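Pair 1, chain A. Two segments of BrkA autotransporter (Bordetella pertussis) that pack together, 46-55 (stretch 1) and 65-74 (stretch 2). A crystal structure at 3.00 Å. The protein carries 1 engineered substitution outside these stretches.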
# COMPACT_ATOMS: atom_id res chain seq x y z
N VAL A 46 -20.34 9.99 7.86
CA VAL A 46 -19.72 11.30 7.67
C VAL A 46 -20.34 12.33 8.63
O VAL A 46 -21.54 12.61 8.51
CB VAL A 46 -20.00 11.82 6.28
CG1 VAL A 46 -19.04 12.92 5.94
CG2 VAL A 46 -19.86 10.72 5.30
N SER A 47 -19.54 12.89 9.54
CA SER A 47 -20.04 13.92 10.47
C SER A 47 -19.29 15.21 10.34
O SER A 47 -18.10 15.19 10.09
CB SER A 47 -19.94 13.44 11.91
OG SER A 47 -21.13 12.76 12.29
N GLY A 48 -19.95 16.36 10.51
CA GLY A 48 -19.23 17.64 10.47
C GLY A 48 -19.73 18.82 11.29
O GLY A 48 -20.83 18.80 11.86
N LEU A 49 -18.91 19.87 11.34
CA LEU A 49 -19.28 21.11 12.00
C LEU A 49 -18.69 22.29 11.24
O LEU A 49 -17.49 22.40 11.13
CB LEU A 49 -18.75 21.08 13.42
CG LEU A 49 -19.18 22.14 14.45
CD1 LEU A 49 -18.25 23.37 14.45
CD2 LEU A 49 -20.64 22.55 14.29
N GLU A 50 -19.54 23.15 10.69
CA GLU A 50 -19.09 24.43 10.13
C GLU A 50 -19.36 25.64 11.04
O GLU A 50 -20.29 25.63 11.87
CB GLU A 50 -19.68 24.65 8.74
CG GLU A 50 -18.69 24.30 7.69
CD GLU A 50 -19.28 24.18 6.28
OE1 GLU A 50 -20.52 23.98 6.11
OE2 GLU A 50 -18.46 24.26 5.33
N ILE A 51 -18.55 26.67 10.91
CA ILE A 51 -18.83 27.92 11.61
C ILE A 51 -18.53 29.05 10.68
O ILE A 51 -17.60 28.95 9.89
CB ILE A 51 -18.09 28.00 12.95
CG1 ILE A 51 -19.08 28.29 14.03
CG2 ILE A 51 -16.95 29.02 12.96
CD1 ILE A 51 -18.92 27.33 15.10
N GLY A 52 -19.32 30.11 10.71
CA GLY A 52 -19.18 31.10 9.67
C GLY A 52 -19.83 32.44 9.88
O GLY A 52 -20.66 32.63 10.77
N LEU A 53 -19.46 33.37 9.01
CA LEU A 53 -19.86 34.75 9.15
C LEU A 53 -19.91 35.37 7.76
O LEU A 53 -19.07 35.07 6.91
CB LEU A 53 -18.86 35.47 10.06
CG LEU A 53 -18.82 37.00 10.06
CD1 LEU A 53 -20.04 37.63 10.70
CD2 LEU A 53 -17.58 37.47 10.77
N ASP A 54 -20.92 36.20 7.53
CA ASP A 54 -21.02 36.95 6.28
C ASP A 54 -21.50 38.36 6.60
O ASP A 54 -22.10 38.57 7.64
CB ASP A 54 -21.96 36.27 5.28
CG ASP A 54 -23.21 35.72 5.93
OD1 ASP A 54 -23.18 34.57 6.41
OD2 ASP A 54 -24.21 36.46 5.98
N ARG A 55 -21.20 39.31 5.72
CA ARG A 55 -21.81 40.65 5.78
C ARG A 55 -22.77 40.78 4.60
O ARG A 55 -22.56 40.20 3.53
CB ARG A 55 -20.75 41.76 5.77
CG ARG A 55 -21.28 43.13 6.24
CD ARG A 55 -21.24 43.31 7.78
NE ARG A 55 -22.37 44.09 8.34
CZ ARG A 55 -22.88 43.94 9.57
NH1 ARG A 55 -22.38 43.03 10.41
NH2 ARG A 55 -23.90 44.68 9.97
N TYR A 65 -24.74 38.81 -0.00
CA TYR A 65 -24.12 38.28 1.18
C TYR A 65 -22.77 37.70 0.79
O TYR A 65 -22.67 36.91 -0.16
CB TYR A 65 -25.01 37.17 1.76
CG TYR A 65 -26.24 37.71 2.43
CD1 TYR A 65 -27.44 37.85 1.74
CD2 TYR A 65 -26.20 38.09 3.76
CE1 TYR A 65 -28.57 38.37 2.37
CE2 TYR A 65 -27.30 38.62 4.40
CZ TYR A 65 -28.49 38.76 3.71
OH TYR A 65 -29.56 39.29 4.38
N ALA A 66 -21.71 38.10 1.49
CA ALA A 66 -20.38 37.56 1.23
C ALA A 66 -19.82 37.18 2.57
O ALA A 66 -20.25 37.73 3.57
CB ALA A 66 -19.51 38.59 0.56
N GLY A 67 -18.88 36.23 2.61
CA GLY A 67 -18.26 35.85 3.88
C GLY A 67 -17.45 34.56 3.86
O GLY A 67 -17.11 34.05 2.79
N GLY A 68 -17.15 34.02 5.03
CA GLY A 68 -16.25 32.89 5.12
C GLY A 68 -16.60 31.92 6.23
O GLY A 68 -17.52 32.16 7.01
N LEU A 69 -15.84 30.82 6.30
CA LEU A 69 -16.14 29.72 7.20
C LEU A 69 -14.96 28.81 7.54
O LEU A 69 -13.94 28.82 6.88
CB LEU A 69 -17.28 28.88 6.63
CG LEU A 69 -17.24 28.36 5.20
CD1 LEU A 69 -16.50 27.05 5.16
CD2 LEU A 69 -18.66 28.16 4.76
N LEU A 70 -15.15 28.03 8.60
CA LEU A 70 -14.16 27.16 9.19
C LEU A 70 -14.91 25.89 9.47
O LEU A 70 -16.02 25.94 10.01
CB LEU A 70 -13.77 27.70 10.55
CG LEU A 70 -12.54 28.55 10.81
CD1 LEU A 70 -11.32 27.66 11.13
CD2 LEU A 70 -12.26 29.50 9.65
N GLY A 71 -14.30 24.75 9.15
CA GLY A 71 -14.94 23.46 9.42
C GLY A 71 -14.07 22.35 9.93
O GLY A 71 -12.89 22.29 9.64
N TYR A 72 -14.67 21.48 10.73
CA TYR A 72 -14.16 20.15 11.00
C TYR A 72 -14.96 19.18 10.17
O TYR A 72 -16.06 19.52 9.72
CB TYR A 72 -14.40 19.77 12.44
CG TYR A 72 -13.51 18.63 12.90
CD1 TYR A 72 -12.16 18.56 12.50
CD2 TYR A 72 -14.00 17.63 13.78
CE1 TYR A 72 -11.32 17.53 12.93
CE2 TYR A 72 -13.14 16.58 14.23
CZ TYR A 72 -11.81 16.55 13.79
OH TYR A 72 -10.95 15.56 14.21
N THR A 73 -14.42 17.98 9.96
CA THR A 73 -15.15 16.90 9.25
C THR A 73 -14.56 15.55 9.61
O THR A 73 -13.35 15.39 9.67
CB THR A 73 -15.09 17.06 7.75
OG1 THR A 73 -14.60 18.37 7.42
CG2 THR A 73 -16.44 16.93 7.20
N TYR A 74 -15.43 14.58 9.87
CA TYR A 74 -15.02 13.27 10.33
C TYR A 74 -15.79 12.18 9.58
O TYR A 74 -17.02 12.10 9.63
CB TYR A 74 -15.15 13.16 11.86
CG TYR A 74 -14.93 11.77 12.45
CD1 TYR A 74 -15.52 11.40 13.68
CD2 TYR A 74 -14.13 10.80 11.80
CE1 TYR A 74 -15.32 10.12 14.24
CE2 TYR A 74 -13.93 9.52 12.35
CZ TYR A 74 -14.53 9.18 13.57
OH TYR A 74 -14.33 7.92 14.10

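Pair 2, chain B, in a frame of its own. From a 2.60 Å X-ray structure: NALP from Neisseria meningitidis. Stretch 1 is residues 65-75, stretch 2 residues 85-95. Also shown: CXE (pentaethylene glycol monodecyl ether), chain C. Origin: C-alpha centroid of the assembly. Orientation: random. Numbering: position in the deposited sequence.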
# COMPACT_ATOMS: atom_id res chain seq x y z
N MET B 65 9.66 -10.27 -1.17
CA MET B 65 8.21 -10.11 -1.05
C MET B 65 7.52 -10.24 -2.41
O MET B 65 8.02 -9.78 -3.43
CB MET B 65 7.89 -8.74 -0.46
CG MET B 65 8.50 -7.63 -1.29
SD MET B 65 9.46 -6.50 -0.34
CE MET B 65 7.87 -5.65 0.57
N ARG B 66 6.38 -10.88 -2.40
CA ARG B 66 5.49 -10.95 -3.55
C ARG B 66 4.11 -10.72 -2.99
O ARG B 66 3.80 -11.09 -1.87
CB ARG B 66 5.57 -12.32 -4.24
CG ARG B 66 6.69 -12.49 -5.27
CD ARG B 66 6.87 -13.96 -5.77
NE ARG B 66 7.74 -14.09 -6.96
CZ ARG B 66 8.19 -15.27 -7.46
NH1 ARG B 66 7.86 -16.43 -6.88
NH2 ARG B 66 8.98 -15.29 -8.55
N GLY B 67 3.26 -10.11 -3.76
CA GLY B 67 1.97 -9.76 -3.21
C GLY B 67 0.94 -9.50 -4.27
O GLY B 67 1.23 -8.94 -5.28
N SER B 68 -0.28 -9.90 -3.96
CA SER B 68 -1.44 -9.69 -4.78
C SER B 68 -2.60 -9.17 -3.95
O SER B 68 -2.95 -9.75 -2.94
CB SER B 68 -1.83 -11.02 -5.37
OG SER B 68 -2.83 -10.85 -6.34
N THR B 69 -3.28 -8.14 -4.42
CA THR B 69 -4.39 -7.56 -3.69
C THR B 69 -5.54 -7.32 -4.63
O THR B 69 -5.37 -6.60 -5.59
CB THR B 69 -3.97 -6.20 -3.12
OG1 THR B 69 -2.78 -6.35 -2.35
CG2 THR B 69 -5.03 -5.67 -2.12
N GLN B 70 -6.70 -7.92 -4.37
CA GLN B 70 -7.93 -7.56 -5.09
C GLN B 70 -8.71 -6.56 -4.27
O GLN B 70 -8.83 -6.70 -3.06
CB GLN B 70 -8.82 -8.74 -5.40
CG GLN B 70 -8.08 -10.04 -5.77
CD GLN B 70 -7.07 -9.86 -6.86
OE1 GLN B 70 -7.43 -9.55 -7.99
NE2 GLN B 70 -5.80 -10.06 -6.52
N THR B 71 -9.18 -5.51 -4.93
CA THR B 71 -9.97 -4.49 -4.28
C THR B 71 -11.20 -4.22 -5.09
O THR B 71 -11.14 -4.18 -6.32
CB THR B 71 -9.15 -3.18 -4.14
OG1 THR B 71 -8.64 -2.78 -5.42
CG2 THR B 71 -7.91 -3.43 -3.28
N VAL B 72 -12.31 -4.03 -4.41
CA VAL B 72 -13.50 -3.43 -4.99
C VAL B 72 -13.76 -2.16 -4.21
O VAL B 72 -13.49 -2.09 -3.02
CB VAL B 72 -14.67 -4.37 -4.93
CG1 VAL B 72 -15.93 -3.67 -5.39
CG2 VAL B 72 -14.44 -5.54 -5.83
N GLY B 73 -14.27 -1.13 -4.90
CA GLY B 73 -14.35 0.20 -4.32
C GLY B 73 -15.36 1.09 -5.01
O GLY B 73 -15.72 0.87 -6.13
N ILE B 74 -15.89 2.07 -4.31
CA ILE B 74 -16.63 3.11 -4.95
C ILE B 74 -16.02 4.44 -4.66
O ILE B 74 -15.36 4.61 -3.64
CB ILE B 74 -18.11 3.12 -4.54
CG1 ILE B 74 -18.24 3.39 -3.05
CG2 ILE B 74 -18.77 1.80 -4.98
CD1 ILE B 74 -19.59 3.15 -2.55
N ALA B 75 -16.23 5.37 -5.59
CA ALA B 75 -15.95 6.78 -5.36
C ALA B 75 -17.04 7.65 -5.93
O ALA B 75 -17.65 7.29 -6.89
CB ALA B 75 -14.61 7.14 -5.97
N ALA B 85 -14.39 8.09 -1.16
CA ALA B 85 -14.13 6.75 -1.62
C ALA B 85 -14.07 5.81 -0.45
O ALA B 85 -13.75 6.19 0.67
CB ALA B 85 -12.84 6.69 -2.40
N ALA B 86 -14.48 4.60 -0.73
CA ALA B 86 -14.47 3.53 0.20
C ALA B 86 -14.14 2.29 -0.62
O ALA B 86 -14.73 2.00 -1.67
CB ALA B 86 -15.81 3.44 0.91
N THR B 87 -13.15 1.55 -0.12
CA THR B 87 -12.64 0.37 -0.81
C THR B 87 -12.42 -0.75 0.17
O THR B 87 -12.09 -0.55 1.34
CB THR B 87 -11.33 0.70 -1.56
OG1 THR B 87 -11.66 1.32 -2.81
CG2 THR B 87 -10.60 -0.56 -1.97
N LEU B 88 -12.67 -1.94 -0.32
CA LEU B 88 -12.45 -3.15 0.44
C LEU B 88 -11.45 -4.00 -0.31
O LEU B 88 -11.51 -4.16 -1.51
CB LEU B 88 -13.75 -3.86 0.66
CG LEU B 88 -13.90 -4.40 2.07
CD1 LEU B 88 -15.33 -4.26 2.61
CD2 LEU B 88 -13.46 -5.88 2.00
N GLY B 89 -10.47 -4.49 0.45
CA GLY B 89 -9.28 -5.08 -0.11
C GLY B 89 -9.04 -6.37 0.61
O GLY B 89 -9.05 -6.40 1.84
N MET B 90 -8.82 -7.41 -0.20
CA MET B 90 -8.31 -8.69 0.26
C MET B 90 -6.96 -8.99 -0.40
O MET B 90 -6.79 -8.92 -1.61
CB MET B 90 -9.36 -9.76 0.06
CG MET B 90 -10.63 -9.38 0.83
SD MET B 90 -12.02 -10.63 1.04
CE MET B 90 -13.46 -9.56 1.81
N GLY B 91 -5.99 -9.28 0.45
CA GLY B 91 -4.61 -9.43 0.08
C GLY B 91 -4.03 -10.80 0.38
O GLY B 91 -4.39 -11.49 1.31
N ARG B 92 -3.11 -11.21 -0.45
CA ARG B 92 -2.31 -12.34 -0.14
C ARG B 92 -0.91 -11.96 -0.55
O ARG B 92 -0.69 -11.53 -1.67
CB ARG B 92 -2.79 -13.56 -0.90
CG ARG B 92 -1.72 -14.60 -1.10
CD ARG B 92 -1.82 -15.78 -0.20
NE ARG B 92 -2.53 -16.85 -0.89
CZ ARG B 92 -3.17 -17.83 -0.26
NH1 ARG B 92 -3.17 -17.89 1.08
NH2 ARG B 92 -3.81 -18.76 -0.99
N SER B 93 0.04 -12.10 0.35
CA SER B 93 1.40 -11.72 0.07
C SER B 93 2.33 -12.77 0.65
O SER B 93 1.90 -13.57 1.47
CB SER B 93 1.67 -10.34 0.66
OG SER B 93 2.14 -10.47 1.98
N THR B 94 3.58 -12.83 0.19
CA THR B 94 4.56 -13.71 0.82
C THR B 94 5.86 -13.00 1.12
O THR B 94 6.10 -11.90 0.66
CB THR B 94 4.83 -14.94 -0.01
OG1 THR B 94 5.33 -14.54 -1.28
CG2 THR B 94 3.55 -15.67 -0.27
N TRP B 95 6.68 -13.62 1.95
CA TRP B 95 7.98 -13.10 2.30
C TRP B 95 8.97 -14.30 2.53
O TRP B 95 8.70 -15.23 3.28
CB TRP B 95 7.86 -12.20 3.52
CG TRP B 95 9.21 -11.94 4.13
CD1 TRP B 95 9.79 -12.67 5.12
CD2 TRP B 95 10.17 -10.97 3.71
NE1 TRP B 95 11.04 -12.17 5.37
CE2 TRP B 95 11.30 -11.13 4.53
CE3 TRP B 95 10.19 -9.96 2.74
CZ2 TRP B 95 12.45 -10.34 4.41
CZ3 TRP B 95 11.33 -9.16 2.61
CH2 TRP B 95 12.45 -9.36 3.44
C1 CXE C . -6.70 -12.44 -3.11
C2 CXE C . -8.07 -13.02 -3.42
C3 CXE C . -9.23 -12.11 -3.00
C4 CXE C . -10.47 -12.30 -3.87
C5 CXE C . -11.65 -11.48 -3.34
C6 CXE C . -11.96 -10.17 -4.08
C7 CXE C . -12.03 -8.93 -3.15
C8 CXE C . -13.34 -8.15 -3.26
C9 CXE C . -13.89 -7.51 -1.97
C10 CXE C . -15.39 -7.80 -1.77
O11 CXE C . -16.18 -6.69 -1.32
C12 CXE C . -16.58 -5.84 -2.39
C13 CXE C . -17.36 -4.60 -1.92
O14 CXE C . -16.58 -3.43 -1.52
C15 CXE C . -17.32 -2.19 -1.68
C16 CXE C . -16.86 -1.02 -0.81
O17 CXE C . -17.82 -0.65 0.20
C18 CXE C . -18.75 0.37 -0.17
C19 CXE C . -19.64 0.73 1.03
O20 CXE C . -20.66 1.68 0.67
C21 CXE C . -21.23 2.33 1.82
C22 CXE C . -22.72 2.64 1.66
O23 CXE C . -22.90 4.02 1.36
C24 CXE C . -23.57 4.83 2.33
C25 CXE C . -23.71 6.29 1.86
O26 CXE C . -22.74 7.13 2.47

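The sharpest difference lies where A:Asp54 and A:Gly67 of pair 1 superpose on B:Gly73 and B:Thr87 of pair 2: the glycine has changed strands. In pair 1 the side chain belongs to the first strand, and A:Gly67 lies so close to A:Asp54 (CA to CA 3.8 Å) that a CB on the glycine would clash with A:Leu53 O and A:Asp54 CA. In pair 2 the side chain belongs to the second strand. B:Thr87 OG1 lies 3.3 Å from B:Gly73 CA, and a CB on that glycine would clash with the hydroxyl. In pair 2 the bare glycine leaves room for the threonine hydroxyl; in pair 1 it lets the backbones come close, while A:Asp54 leads to A:Tyr65, its OD2 3.4 Å from A:Tyr65 CD2, and its carboxylate oxygens are hydrogen-bonded elsewhere in the structure.

At the next narrow pair the exchange runs the other way. A:Gly52 faces A:Leu69, whereas the matching B:Thr71 faces B:Gly89. Here the CA atoms are 4.2 Å apart in pair 1 (A:Gly52 CA to A:Leu69 CA), and in pair 2 B:Thr71 CG2 rests 3.8 Å from B:Gly89 CA. The branched threonine, well suited to an extended strand, also reaches along its face, its CB 3.7 Å from B:Thr87 CG2. In pair 1 the long A:Leu69 reaches the other way to A:Glu50, with CD1 3.4 Å from OE2; the carboxylate oxygens of A:Glu50 find their hydrogen bonds elsewhere in the structure.

Other glycines stay put. A:Gly48 matches B:Gly67, opposite A:Thr73 and B:Ser93, and A:Gly71 matches B:Gly91, opposite A:Glu50 and B:Thr69. Opposite a glycine the partner may be small, as B:Ser93 and B:Thr69 are, or as long as A:Glu50; the beta-branched threonines favour the extended backbone.

All this rests on a common frame: two antiparallel strands in one register, superposing with an RMSD of 0.5 Å over 14 central residues and burying nearly equal areas, 731 and 733 Å². Wide, hydrogen-bonded pairs alternate with the narrow ones, and each ladder has ten backbone hydrogen bonds. Since these use only main-chain atoms, side chains may change while the ladder persists: A:Ile51 N donates to A:Leu70 O at 2.8 Å, and its counterpart B:Gln70 N to B:Met90 O at 2.9 Å. One rung is looser in pair 1, where the bond from A:Leu49 N to A:Tyr72 O is weak at 3.3 Å; the matching B:Ser68 N to B:Arg92 O measures 2.8 Å.

The wide pairs carry the other face. In pair 1, A:Leu49, A:Ile51, A:Leu53 and A:Leu70 form an apolar surface, with A:Ile51 CG2 4.2 Å from A:Leu70 CB. Pair 2 places B:Ser68, B:Gln70, B:Val72 and B:Met90 at these positions, a more mixed set, and a detergent lies along this face. Its decyl chain passes B:Gln70, whose CG is 3.6 Å from CXE C3, so the methylenes of a polar residue can still offer an apolar contact. The ether portion continues past B:Val72, with CB 3.5 Å from CXE C12, and B:Leu88, with CB 3.6 Å from CXE O14. Where B:Leu88 contributes this bulk, pair 1 has A:Gly68, leaving A:Leu53 without a side chain across from it.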